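Local coordinates for trans-isoprenyl diphosphate synthase (Caulobacter crescentus, PDB 3OYR), which acts as a polyprenyl synthase, lengthening allylic diphosphates with isopentenyl diphosphate units, probably to supply all-trans-octaprenyl diphosphate for isoprenoid quinones, at the interface of chains A and B. Sequence-based numbering; all coordinates share one arbitrary frame. Chains: chain A/B, Trans-isoprenyl diphosphate synthase.

All four contacts belong to one two-fold symmetric A/B interface built largely on the helix that starts at residue 126 in each chain. Its start in chain B is used in contact 1, and Val130 and Asp134 of both chains meet in contact 2. In contacts 3 and 4 it packs on the partner's helix beginning at residue 150, the same helix pair with the chains exchanged. By the centres of their C-alpha atoms, contact 2 lies about 13 Å from contacts 1 and 4 and 11 Å from contact 3, whereas contacts 3 and 4 are 22 Å apart. Polar centre and flanking helix pairs fit the homodimer typical of this family.

Contact 1: the interface of chains A and B. Residues chain A 118-120; chain B 121-122, 125-126.
A poorly ordered loop of chain A, A:Val118 to A:Ala120, lies against the short 3-10 turn 120-122 of chain B and the start of its helix 126-147. The polar link is made by backbone alone: the N-H of B:Gly126, the first residue of that helix, donates to the carbonyl O of A:Ala119, with B:Gly126 N 2.9 Å from A:Ala119 O. The bond is nearly straight at the hydrogen (166°), yet the donor stands 36° out of the carbonyl plane and therefore does not sit on a lone pair. A helix N-terminus is a place where such an acceptor would be welcome, since its amides lack partners from a preceding turn.

A:Val118 holds CG1 anti to its backbone N (chi1 178°), which directs this methyl to chain B, where CG1 rests 3.6 Å from the carbonyl O of B:Leu122 and 3.8 Å from B:Gly125 CA. A:Ala120 has more surface hidden than any other residue of the patch; its CB meets one branch of B:Leu122, CD2, at 3.8 Å. B:His121 brings ND1 no nearer than 3.8 Å to A:Ala120 O, too long for a hydrogen bond.

Given the loop's disorder, the patch is best read as a light tether. It may link the chain that follows the aspartate-rich motif and the substrate-binding arginines A:Arg114 and A:Arg115 to the partner subunit.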
loop_
_atom_site.group_PDB
_atom_site.type_symbol
_atom_site.label_atom_id
_atom_site.label_comp_id
_atom_site.label_asym_id
_atom_site.label_seq_id
_atom_site.Cartn_x
_atom_site.Cartn_y
_atom_site.Cartn_z
ATOM N N VAL A 118 19.019 -5.216 -10.457
ATOM C CA VAL A 118 18.482 -4.115 -9.663
ATOM C C VAL A 118 18.050 -2.962 -10.580
ATOM O O VAL A 118 18.885 -2.202 -11.082
ATOM C CB VAL A 118 19.507 -3.637 -8.587
ATOM C CG1 VAL A 118 18.968 -2.454 -7.779
ATOM C CG2 VAL A 118 19.880 -4.789 -7.658
ATOM N N ALA A 119 16.743 -2.868 -10.822
ATOM C CA ALA A 119 16.163 -1.717 -11.513
ATOM C C ALA A 119 15.762 -0.675 -10.463
ATOM O O ALA A 119 14.677 -0.752 -9.876
ATOM C CB ALA A 119 14.964 -2.140 -12.373
ATOM N N ALA A 120 16.659 0.284 -10.228
ATOM C CA ALA A 120 16.540 1.237 -9.116
ATOM C C ALA A 120 15.446 2.290 -9.304
ATOM O O ALA A 120 14.490 2.339 -8.523
ATOM C CB ALA A 120 17.892 1.902 -8.835
ATOM N N HIS B 121 15.604 0.140 -2.042
ATOM C CA HIS B 121 15.435 -0.010 -3.489
ATOM C C HIS B 121 16.736 0.024 -4.295
ATOM O O HIS B 121 16.745 -0.351 -5.465
ATOM C CB HIS B 121 14.450 1.016 -4.040
ATOM C CG HIS B 121 14.913 2.438 -3.926
ATOM N ND1 HIS B 121 15.587 3.088 -4.942
ATOM C CD2 HIS B 121 14.776 3.347 -2.929
ATOM C CE1 HIS B 121 15.852 4.326 -4.569
ATOM N NE2 HIS B 121 15.372 4.509 -3.351
ATOM N N LEU B 122 17.825 0.472 -3.674
ATOM C CA LEU B 122 19.136 0.426 -4.319
ATOM C C LEU B 122 19.813 -0.942 -4.164
ATOM O O LEU B 122 20.743 -1.265 -4.905
ATOM C CB LEU B 122 20.041 1.561 -3.811
ATOM C CG LEU B 122 19.687 2.990 -4.261
ATOM C CD1 LEU B 122 20.541 4.037 -3.534
ATOM C CD2 LEU B 122 19.812 3.163 -5.771
ATOM N N GLY B 125 16.052 -3.341 -5.530
ATOM C CA GLY B 125 15.333 -2.816 -6.692
ATOM C C GLY B 125 14.070 -2.077 -6.291
ATOM O O GLY B 125 13.524 -2.304 -5.203
ATOM N N GLY B 126 13.608 -1.206 -7.183
ATOM C CA GLY B 126 12.399 -0.413 -6.984
ATOM C C GLY B 126 11.159 -1.277 -6.858
ATOM O O GLY B 126 10.334 -1.056 -5.966
#

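Contact 2: the interface of chains A and B. Residues chain A 104, 107, 130, 134, 137; chain B 104, 130-131, 134.
A:His104 meets B:Asp134 and B:Val130, and its side chain can be followed across the dimer axis. CB and CG both lie beside B:Asp134 OD2 and B:Val130 CG1, and with CG anti to the carbonyl carbon (chi1 -76°) the ring is carried over to chain B. There one face receives the B:Val130 CG1 methyl, a CH-pi contact 3.8 Å from the ring centroid, displaced toward the rim. ND1 donates to the carboxylate of B:Asp134: A:His104 ND1 is 2.5 Å from B:Asp134 OD2, the bond is almost linear (173°), and OD2 accepts through its syn lone pair. ND1 also lies near OD1 and thus faces both oxygens, OD2 being the nearer. Ring and carboxylate are nearly coplanar. The other nitrogen, NE2, donates to its own chain, A:His104 NE2 lying 2.7 Å from the carbonyl O of A:Val130, on a lone pair of that oxygen. With both nitrogens engaged in the plane, rotation of the imidazole is fixed.

The two hydrogen bonds recur in the twin: B:His104 ND1 donates to A:Asp134 OD2 at 2.7 Å, and its NE2 to B:Val130 O. Since the aspartates also approach each other, OD1 of A:Asp134 being 4.1 Å from OD1 of B:Asp134, the paired histidines may offset like charge. His104 directly precedes the DDXXD motif that begins with A:Asp105, and the bonds may help fix the segment leading into it. The two imidazoles, their planes 79° apart, touch corner to corner, with A:His104 CE1 3.6 Å from B:His104 CE1.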
loop_
_atom_site.group_PDB
_atom_site.type_symbol
_atom_site.label_atom_id
_atom_site.label_comp_id
_atom_site.label_asym_id
_atom_site.label_seq_id
_atom_site.Cartn_x
_atom_site.Cartn_y
_atom_site.Cartn_z
ATOM N N HIS A 104 1.000 -1.534 -9.567
ATOM C CA HIS A 104 2.286 -1.792 -8.954
ATOM C C HIS A 104 3.135 -2.819 -9.699
ATOM O O HIS A 104 4.258 -3.095 -9.287
ATOM C CB HIS A 104 2.092 -2.177 -7.490
ATOM C CG HIS A 104 1.774 -1.012 -6.605
ATOM N ND1 HIS A 104 1.687 -1.122 -5.237
ATOM C CD2 HIS A 104 1.547 0.293 -6.891
ATOM C CE1 HIS A 104 1.421 0.063 -4.715
ATOM N NE2 HIS A 104 1.321 0.938 -5.699
ATOM N N VAL A 107 6.005 -1.227 -12.929
ATOM C CA VAL A 107 6.798 -0.165 -12.285
ATOM C C VAL A 107 8.297 -0.100 -12.664
ATOM O O VAL A 107 8.872 0.999 -12.725
ATOM C CB VAL A 107 6.505 -0.153 -10.735
ATOM C CG1 VAL A 107 7.755 0.014 -9.865
ATOM C CG2 VAL A 107 5.444 0.868 -10.415
ATOM N N VAL A 130 2.663 4.043 -8.646
ATOM C CA VAL A 130 2.872 3.648 -7.250
ATOM C C VAL A 130 1.806 4.284 -6.337
ATOM O O VAL A 130 1.106 3.597 -5.587
ATOM C CB VAL A 130 4.296 4.009 -6.777
ATOM C CG1 VAL A 130 4.472 3.768 -5.251
ATOM C CG2 VAL A 130 5.336 3.236 -7.588
ATOM N N ASP A 134 -1.437 2.950 -4.251
ATOM C CA ASP A 134 -1.643 3.140 -2.799
ATOM C C ASP A 134 -3.012 3.727 -2.420
ATOM O O ASP A 134 -3.663 3.273 -1.461
ATOM C CB ASP A 134 -0.533 4.012 -2.216
ATOM C CG ASP A 134 0.804 3.330 -2.246
ATOM O OD1 ASP A 134 0.850 2.125 -2.576
ATOM O OD2 ASP A 134 1.816 3.991 -1.928
ATOM N N PHE A 137 -5.760 0.884 -3.060
ATOM C CA PHE A 137 -5.597 -0.126 -2.006
ATOM C C PHE A 137 -6.314 0.372 -0.750
ATOM O O PHE A 137 -7.111 -0.342 -0.144
ATOM C CB PHE A 137 -4.101 -0.355 -1.688
ATOM C CG PHE A 137 -3.464 -1.533 -2.411
ATOM C CD1 PHE A 137 -4.081 -2.779 -2.451
ATOM C CD2 PHE A 137 -2.212 -1.403 -3.005
ATOM C CE1 PHE A 137 -3.472 -3.847 -3.107
ATOM C CE2 PHE A 137 -1.598 -2.480 -3.664
ATOM C CZ PHE A 137 -2.224 -3.687 -3.715
ATOM N N HIS B 104 7.876 3.382 -0.345
ATOM C CA HIS B 104 7.266 3.946 -1.523
ATOM C C HIS B 104 7.763 5.365 -1.786
ATOM O O HIS B 104 8.097 5.699 -2.930
ATOM C CB HIS B 104 5.739 3.885 -1.399
ATOM C CG HIS B 104 5.188 2.504 -1.565
ATOM N ND1 HIS B 104 3.884 2.264 -1.930
ATOM C CD2 HIS B 104 5.777 1.286 -1.449
ATOM C CE1 HIS B 104 3.693 0.963 -2.041
ATOM N NE2 HIS B 104 4.824 0.348 -1.750
ATOM N N VAL B 130 8.586 -1.488 -3.615
ATOM C CA VAL B 130 7.148 -1.255 -3.755
ATOM C C VAL B 130 6.333 -2.428 -3.228
ATOM O O VAL B 130 5.453 -2.234 -2.391
ATOM C CB VAL B 130 6.788 -0.886 -5.208
ATOM C CG1 VAL B 130 5.284 -1.022 -5.492
ATOM C CG2 VAL B 130 7.256 0.525 -5.466
ATOM N N LEU B 131 6.670 -3.636 -3.675
ATOM C CA LEU B 131 5.945 -4.861 -3.283
ATOM C C LEU B 131 6.017 -5.218 -1.792
ATOM O O LEU B 131 5.010 -5.656 -1.208
ATOM C CB LEU B 131 6.352 -6.048 -4.167
ATOM C CG LEU B 131 6.101 -5.958 -5.685
ATOM C CD1 LEU B 131 6.648 -7.193 -6.402
ATOM C CD2 LEU B 131 4.627 -5.748 -6.022
ATOM N N ASP B 134 3.749 -2.937 -0.126
ATOM C CA ASP B 134 2.393 -3.532 -0.245
ATOM C C ASP B 134 2.122 -4.648 0.769
ATOM O O ASP B 134 1.031 -4.699 1.340
ATOM C CB ASP B 134 2.099 -4.031 -1.670
ATOM C CG ASP B 134 2.122 -2.915 -2.697
ATOM O OD1 ASP B 134 2.085 -1.726 -2.293
ATOM O OD2 ASP B 134 2.178 -3.228 -3.918
#

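Contact 3: the interface of chains A and B. Residues chain A 50, 52-53, 128, 131-132, 135; chain B 108, 164, 167-168, 171.
B:Val168 is the hub of this apolar patch, its two methyls serving different parts of chain A. CG1, anti to the backbone N (chi1 174°), points to the start of helix 52-61, where B:Val168 CG1 lies 3.6 Å from A:Ile52 CG1; the isoleucine holds that CG1 between its backbone N and carbonyl carbon (chi1 85°). The same methyl, B:Val168 CG1, touches A:Val50 CG1 at 3.7 Å and A:Ile53 CG1 as well. The second methyl faces A:Leu131, with B:Val168 CG2 3.6 Å from A:Leu131 CB. A:Leu131, which hides more surface than any other residue here, sends both branches past B:Glu167 at about a right angle; A:Leu131 CD2 comes 3.8 Å from B:Glu167 CB. B:Ala164 CB packs on the backbone of A:Phe135, 3.6 Å from A:Phe135 CA, and B:Leu171 CD2 approaches the backbone of A:Gln128.

In the second shell, A:Ile53 CG2 sits over the centre of the A:Phe135 ring, 3.4 Å above its plane, tying helix 52-61 to helix 126-145 of its own chain.

The patch lies where helix 150-173 of chain B runs against helix 126-145 of chain A and against A:Val50 and the start of helix 52-61, on a flank of the all-helical isoprenoid synthase fold.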
loop_
_atom_site.group_PDB
_atom_site.type_symbol
_atom_site.label_atom_id
_atom_site.label_comp_id
_atom_site.label_asym_id
_atom_site.label_seq_id
_atom_site.Cartn_x
_atom_site.Cartn_y
_atom_site.Cartn_z
ATOM N N VAL A 50 -8.017 15.604 -5.645
ATOM C CA VAL A 50 -6.763 15.579 -6.389
ATOM C C VAL A 50 -7.040 14.947 -7.763
ATOM O O VAL A 50 -7.194 13.726 -7.893
ATOM C CB VAL A 50 -5.658 14.851 -5.604
ATOM C CG1 VAL A 50 -4.342 14.925 -6.370
ATOM C CG2 VAL A 50 -5.510 15.475 -4.219
ATOM N N ILE A 52 -5.845 14.174 -10.757
ATOM C CA ILE A 52 -5.190 13.171 -11.591
ATOM C C ILE A 52 -5.410 11.741 -11.093
ATOM O O ILE A 52 -5.189 10.790 -11.851
ATOM C CB ILE A 52 -3.682 13.485 -11.853
ATOM C CG1 ILE A 52 -2.786 12.963 -10.730
ATOM C CG2 ILE A 52 -3.473 14.976 -12.110
ATOM C CD1 ILE A 52 -1.959 11.737 -11.117
ATOM N N ILE A 53 -5.832 11.597 -9.831
ATOM C CA ILE A 53 -6.157 10.282 -9.278
ATOM C C ILE A 53 -7.319 9.592 -10.025
ATOM O O ILE A 53 -7.108 8.513 -10.579
ATOM C CB ILE A 53 -6.385 10.284 -7.737
ATOM C CG1 ILE A 53 -5.170 10.839 -6.994
ATOM C CG2 ILE A 53 -6.693 8.895 -7.262
ATOM C CD1 ILE A 53 -5.389 10.985 -5.503
ATOM N N GLN A 128 3.439 8.041 -10.449
ATOM C CA GLN A 128 1.979 8.125 -10.312
ATOM C C GLN A 128 1.323 6.750 -10.118
ATOM O O GLN A 128 0.435 6.613 -9.284
ATOM C CB GLN A 128 1.308 8.978 -11.413
ATOM C CG GLN A 128 2.030 9.039 -12.748
ATOM C CD GLN A 128 1.822 10.371 -13.469
ATOM O OE1 GLN A 128 0.695 10.736 -13.823
ATOM N NE2 GLN A 128 2.918 11.101 -13.693
ATOM N N LEU A 131 1.652 5.594 -6.448
ATOM C CA LEU A 131 0.820 6.326 -5.507
ATOM C C LEU A 131 -0.684 6.173 -5.748
ATOM O O LEU A 131 -1.460 6.130 -4.793
ATOM C CB LEU A 131 1.249 7.796 -5.483
ATOM C CG LEU A 131 2.732 8.007 -5.159
ATOM C CD1 LEU A 131 3.156 9.400 -5.535
ATOM C CD2 LEU A 131 3.010 7.708 -3.683
ATOM N N VAL A 132 -1.094 6.100 -7.014
ATOM C CA VAL A 132 -2.495 5.835 -7.337
ATOM C C VAL A 132 -2.855 4.409 -6.892
ATOM O O VAL A 132 -3.944 4.176 -6.342
ATOM C CB VAL A 132 -2.797 6.115 -8.837
ATOM C CG1 VAL A 132 -4.184 5.629 -9.242
ATOM C CG2 VAL A 132 -2.649 7.626 -9.135
ATOM N N PHE A 135 -3.439 4.733 -3.178
ATOM C CA PHE A 135 -4.769 5.304 -3.024
ATOM C C PHE A 135 -5.855 4.229 -3.144
ATOM O O PHE A 135 -6.709 4.101 -2.253
ATOM C CB PHE A 135 -4.966 6.435 -4.068
ATOM C CG PHE A 135 -6.377 6.975 -4.141
ATOM C CD1 PHE A 135 -6.742 8.096 -3.393
ATOM C CD2 PHE A 135 -7.342 6.361 -4.965
ATOM C CE1 PHE A 135 -8.047 8.614 -3.459
ATOM C CE2 PHE A 135 -8.642 6.860 -5.029
ATOM C CZ PHE A 135 -8.998 7.990 -4.277
ATOM N N VAL B 108 9.870 6.893 -5.040
ATOM C CA VAL B 108 9.281 7.990 -5.799
ATOM C C VAL B 108 10.247 9.187 -5.867
ATOM O O VAL B 108 10.522 9.724 -6.947
ATOM C CB VAL B 108 7.901 8.363 -5.196
ATOM C CG1 VAL B 108 7.431 9.747 -5.655
ATOM C CG2 VAL B 108 6.880 7.297 -5.573
ATOM N N ALA B 164 -1.787 8.898 0.408
ATOM C CA ALA B 164 -1.586 8.738 -1.032
ATOM C C ALA B 164 -2.001 9.988 -1.822
ATOM O O ALA B 164 -1.291 10.410 -2.745
ATOM C CB ALA B 164 -2.320 7.528 -1.531
ATOM N N GLU B 167 0.526 12.676 -1.395
ATOM C CA GLU B 167 1.730 12.389 -2.171
ATOM C C GLU B 167 1.532 12.658 -3.659
ATOM O O GLU B 167 2.442 13.147 -4.343
ATOM C CB GLU B 167 2.141 10.936 -1.967
ATOM C CG GLU B 167 2.717 10.614 -0.562
ATOM C CD GLU B 167 4.216 10.830 -0.492
ATOM O OE1 GLU B 167 4.662 11.999 -0.540
ATOM O OE2 GLU B 167 4.944 9.821 -0.384
ATOM N N VAL B 168 0.348 12.317 -4.167
ATOM C CA VAL B 168 -0.007 12.655 -5.531
ATOM C C VAL B 168 -0.070 14.178 -5.709
ATOM O O VAL B 168 0.474 14.702 -6.683
ATOM C CB VAL B 168 -1.310 11.943 -5.977
ATOM C CG1 VAL B 168 -1.758 12.407 -7.337
ATOM C CG2 VAL B 168 -1.090 10.473 -6.041
ATOM N N LEU B 171 3.340 15.400 -5.895
ATOM C CA LEU B 171 3.889 15.039 -7.213
ATOM C C LEU B 171 3.432 16.003 -8.315
ATOM O O LEU B 171 4.241 16.440 -9.133
ATOM C CB LEU B 171 3.540 13.588 -7.586
ATOM C CG LEU B 171 4.176 12.999 -8.857
ATOM C CD1 LEU B 171 5.703 12.922 -8.754
ATOM C CD2 LEU B 171 3.601 11.625 -9.168
#

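Contact 4: the interface of chains A and B. Residues chain A 157-158, 161, 165; chain B 135, 139, 142.
Helix 150-172 of chain A packs roughly antiparallel to helix 126-147 of chain B, with A:Arg161 and B:Glu142 carrying the charged part of the contact. The arginine starts with CG anti to its backbone N, then bends at chi2 (-106°) and chi3 (-62°), which turns the guanidinium side-on to the carboxylate. Two nitrogens grip two oxygens: A:Arg161 NE lies 2.9 Å from B:Glu142 OE2 and A:Arg161 NH2 lies 3.2 Å from B:Glu142 OE1. OE1 accepts through its syn lone pair, whereas NE meets OE2 on the syn side but tilted from the carboxylate plane; the two flat groups stand 34° apart. This forms a salt bridge between the subunits.

The carboxylate also rests against backbone, B:Glu142 OE1 being 3.5 Å from A:Arg158 CA, and B:Glu142 CG lies 4.0 Å from A:Ala157 CB. Beside the charged pair, the side chains of A:Arg161 and B:Phe135 run side by side, pointing the same way, with A:Arg161 CG against the rim of the ring, 3.8 Å from B:Phe135 CE1. A:Glu165 CG touches B:Phe135 CE1 too, at 3.7 Å. B:Arg139 lays its CG over a face of the B:Phe135 ring, offset toward the rim, and so backs the phenyl from within its own chain.

A:Glu165 extends the charge network by a weak bond to A:Arg161 NH1. B:Glu142 OE2 is shared by A:Arg161 and B:Arg139, the latter through a weak bond, B:Arg139 NH2 lying 3.4 Å from B:Glu142 OE2.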
loop_
_atom_site.group_PDB
_atom_site.type_symbol
_atom_site.label_atom_id
_atom_site.label_comp_id
_atom_site.label_asym_id
_atom_site.label_seq_id
_atom_site.Cartn_x
_atom_site.Cartn_y
_atom_site.Cartn_z
ATOM N N ALA A 157 -7.984 -8.569 3.540
ATOM C CA ALA A 157 -6.687 -8.161 4.082
ATOM C C ALA A 157 -5.658 -9.282 3.946
ATOM O O ALA A 157 -4.535 -9.048 3.465
ATOM C CB ALA A 157 -6.800 -7.685 5.522
ATOM N N ARG A 158 -6.074 -10.490 4.337
ATOM C CA ARG A 158 -5.276 -11.698 4.123
ATOM C C ARG A 158 -4.977 -11.915 2.634
ATOM O O ARG A 158 -3.832 -12.159 2.273
ATOM C CB ARG A 158 -5.961 -12.934 4.721
ATOM C CG ARG A 158 -5.102 -14.207 4.654
ATOM C CD ARG A 158 -5.921 -15.480 4.792
ATOM N NE ARG A 158 -5.146 -16.653 4.392
ATOM C CZ ARG A 158 -5.167 -17.203 3.180
ATOM N NH1 ARG A 158 -4.409 -18.257 2.941
ATOM N NH2 ARG A 158 -5.937 -16.710 2.208
ATOM N N ARG A 161 -2.281 -9.569 1.493
ATOM C CA ARG A 161 -1.013 -10.046 2.010
ATOM C C ARG A 161 -0.432 -11.196 1.179
ATOM O O ARG A 161 0.725 -11.137 0.778
ATOM C CB ARG A 161 -1.169 -10.462 3.481
ATOM C CG ARG A 161 0.151 -10.746 4.169
ATOM C CD ARG A 161 0.354 -12.213 4.379
ATOM N NE ARG A 161 -0.690 -12.763 5.244
ATOM C CZ ARG A 161 -0.924 -14.060 5.411
ATOM N NH1 ARG A 161 -0.184 -14.954 4.780
ATOM N NH2 ARG A 161 -1.899 -14.461 6.222
ATOM N N GLU A 165 2.914 -11.420 -1.218
ATOM C CA GLU A 165 3.912 -12.505 -1.127
ATOM C C GLU A 165 4.097 -13.221 -2.464
ATOM O O GLU A 165 5.233 -13.472 -2.889
ATOM C CB GLU A 165 3.561 -13.519 -0.049
ATOM C CG GLU A 165 3.666 -12.975 1.352
ATOM C CD GLU A 165 3.180 -13.950 2.412
ATOM O OE1 GLU A 165 3.925 -14.168 3.389
ATOM O OE2 GLU A 165 2.062 -14.495 2.277
ATOM N N PHE B 135 3.120 -5.508 1.008
ATOM C CA PHE B 135 3.070 -6.546 2.067
ATOM C C PHE B 135 2.822 -5.955 3.469
ATOM O O PHE B 135 1.932 -6.416 4.215
ATOM C CB PHE B 135 4.367 -7.392 2.067
ATOM C CG PHE B 135 4.458 -8.402 3.221
ATOM C CD1 PHE B 135 3.875 -9.657 3.115
ATOM C CD2 PHE B 135 5.131 -8.076 4.408
ATOM C CE1 PHE B 135 3.956 -10.577 4.172
ATOM C CE2 PHE B 135 5.224 -8.987 5.462
ATOM C CZ PHE B 135 4.640 -10.238 5.341
ATOM N N ARG B 139 -0.215 -6.371 6.005
ATOM C CA ARG B 139 0.048 -6.815 7.374
ATOM C C ARG B 139 -0.535 -5.872 8.416
ATOM O O ARG B 139 -1.132 -6.330 9.393
ATOM C CB ARG B 139 1.555 -6.980 7.636
ATOM C CG ARG B 139 2.151 -8.295 7.149
ATOM C CD ARG B 139 1.415 -9.541 7.687
ATOM N NE ARG B 139 2.380 -10.526 8.161
ATOM C CZ ARG B 139 2.073 -11.722 8.656
ATOM N NH1 ARG B 139 3.042 -12.530 9.063
ATOM N NH2 ARG B 139 0.813 -12.111 8.745
ATOM N N GLU B 142 -4.340 -6.617 8.483
ATOM C CA GLU B 142 -4.495 -7.874 9.190
ATOM C C GLU B 142 -4.434 -7.676 10.708
ATOM O O GLU B 142 -5.283 -8.200 11.434
ATOM C CB GLU B 142 -3.439 -8.880 8.725
ATOM C CG GLU B 142 -3.778 -9.527 7.396
ATOM C CD GLU B 142 -2.983 -10.809 7.165
ATOM O OE1 GLU B 142 -3.593 -11.908 7.127
ATOM O OE2 GLU B 142 -1.750 -10.721 7.040
#